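PDB 3KU7: cell division topological specificity factor from Helicobacter pylori, which probably confines formation of the division septum to midcell by countering the MinC–MinD division inhibitor at internal sites but not at the poles. Local coordinates for residues Y37-E40 / M41-E44. Sequence-based numbering, arbitrary orientation.
Sequences YMEE and MRKE
R42 and E39, three residues apart on the first turns of helix 38-53, run side by side in the same direction and end in a salt bridge. From CB, beside the carbonyl oxygen of E39, the arginine sets off with CG anti to the backbone N (chi1 -176°). The chain stays extended as far as CD, and the bend at chi3 (64°) brings the guanidinium alongside the carboxylate of E39. R42 CD lies 4.0 Å and R42 NE 3.9 Å from E39 OE1. R42 CZ faces E39 OE2, and R42 NH1 closes on E39 OE1 at 2.8 Å. R42 NH2 is near E39 OE2. The carboxylate stands almost perpendicular to the guanidinium (89°) and lies over one of its faces, with E39 CD above the plane toward the rim; the attraction is therefore one of charge, with no N-H directed at OE1. K43 NZ, 4.3 Å from E39 OE2 and beyond salt-bridge range, may add a weaker positive influence.

Elsewhere on the turn, M41 SD meets the edge of the Y37 ring in a Met-aromatic contact, 3.8 Å from Y37 CE1. E40 and E44 also lie side by side, their like charges probably eased because Y52 OH of the second subunit hydrogen-bonds to both and K51 of that subunit forms a salt bridge with E44. Y37 and M41 pack on T53 of the second subunit, and E44 on its V48. Successive i to i+4 backbone bonds, from M41 N to Y37 O (2.6 Å) through E44 N to E40 O, open the helix, which connects strands 22-30 and 57-61, the two outermost strands of the chain's antiparallel sheet.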
loop_
_atom_site.group_PDB
_atom_site.type_symbol
_atom_site.label_atom_id
_atom_site.label_comp_id
_atom_site.label_asym_id
_atom_site.label_seq_id
_atom_site.Cartn_x
_atom_site.Cartn_y
_atom_site.Cartn_z
ATOM N N TYR A 37 0.827 13.318 8.377
ATOM C CA TYR A 37 1.473 13.134 7.067
ATOM C C TYR A 37 0.857 12.055 6.185
ATOM O O TYR A 37 1.345 11.770 5.090
ATOM C CB TYR A 37 2.928 12.788 7.286
ATOM C CG TYR A 37 3.047 11.565 8.136
ATOM C CD1 TYR A 37 2.678 10.314 7.643
ATOM C CD2 TYR A 37 3.458 11.658 9.457
ATOM C CE1 TYR A 37 2.716 9.186 8.450
ATOM C CE2 TYR A 37 3.502 10.542 10.271
ATOM C CZ TYR A 37 3.134 9.311 9.765
ATOM O OH TYR A 37 3.224 8.214 10.580
ATOM N N MET A 38 -0.197 11.432 6.683
ATOM C CA MET A 38 -0.864 10.396 5.927
ATOM C C MET A 38 -1.004 10.827 4.477
ATOM O O MET A 38 -0.654 10.090 3.560
ATOM C CB MET A 38 -2.233 10.122 6.538
ATOM C CG MET A 38 -2.182 9.110 7.661
ATOM S SD MET A 38 -1.461 7.572 7.044
ATOM C CE MET A 38 -2.605 7.215 5.560
ATOM N N GLU A 39 -1.497 12.041 4.278
ATOM C CA GLU A 39 -1.689 12.575 2.940
ATOM C C GLU A 39 -0.399 12.516 2.147
ATOM O O GLU A 39 -0.310 11.927 1.068
ATOM C CB GLU A 39 -2.169 14.025 3.036
ATOM C CG GLU A 39 -3.675 14.160 3.023
ATOM C CD GLU A 39 -4.278 13.619 1.739
ATOM O OE1 GLU A 39 -4.973 12.575 1.789
ATOM O OE2 GLU A 39 -4.044 14.239 0.677
ATOM N N GLU A 40 0.612 13.142 2.718
ATOM C CA GLU A 40 1.903 13.211 2.092
ATOM C C GLU A 40 2.401 11.818 1.827
ATOM O O GLU A 40 3.060 11.559 0.825
ATOM C CB GLU A 40 2.875 13.957 2.997
ATOM C CG GLU A 40 3.476 15.189 2.354
ATOM C CD GLU A 40 4.986 15.105 2.239
ATOM O OE1 GLU A 40 5.486 14.604 1.205
ATOM O OE2 GLU A 40 5.676 15.535 3.195
ATOM N N MET A 41 2.086 10.907 2.725
ATOM C CA MET A 41 2.541 9.550 2.538
ATOM C C MET A 41 1.766 8.899 1.381
ATOM O O MET A 41 2.327 8.181 0.545
ATOM C CB MET A 41 2.343 8.797 3.841
ATOM C CG MET A 41 3.326 7.698 4.076
ATOM S SD MET A 41 2.815 6.788 5.529
ATOM C CE MET A 41 4.238 5.869 5.893
ATOM N N ARG A 42 0.473 9.179 1.327
ATOM C CA ARG A 42 -0.385 8.630 0.292
ATOM C C ARG A 42 0.219 8.988 -1.026
ATOM O O ARG A 42 0.557 8.125 -1.840
ATOM C CB ARG A 42 -1.766 9.268 0.378
ATOM C CG ARG A 42 -2.792 8.708 -0.577
ATOM C CD ARG A 42 -3.912 9.721 -0.729
ATOM N NE ARG A 42 -3.411 10.950 -1.345
ATOM C CZ ARG A 42 -4.097 12.089 -1.421
ATOM N NH1 ARG A 42 -5.317 12.162 -0.908
ATOM N NH2 ARG A 42 -3.568 13.151 -2.024
ATOM N N LYS A 43 0.357 10.293 -1.208
ATOM C CA LYS A 43 0.893 10.841 -2.431
ATOM C C LYS A 43 2.183 10.172 -2.850
ATOM O O LYS A 43 2.316 9.761 -4.007
ATOM C CB LYS A 43 1.113 12.351 -2.290
ATOM C CG LYS A 43 -0.160 13.172 -2.007
ATOM C CD LYS A 43 0.069 14.700 -2.123
ATOM C CE LYS A 43 -0.968 15.517 -1.345
ATOM N NZ LYS A 43 -1.757 16.452 -2.208
ATOM N N GLU A 44 3.130 10.044 -1.922
ATOM C CA GLU A 44 4.412 9.433 -2.272
ATOM C C GLU A 44 4.276 7.944 -2.568
ATOM O O GLU A 44 4.897 7.433 -3.500
ATOM C CB GLU A 44 5.469 9.677 -1.180
ATOM C CG GLU A 44 6.741 10.380 -1.716
ATOM C CD GLU A 44 7.909 10.449 -0.725
ATOM O OE1 GLU A 44 8.913 9.705 -0.886
ATOM O OE2 GLU A 44 7.825 11.268 0.213
#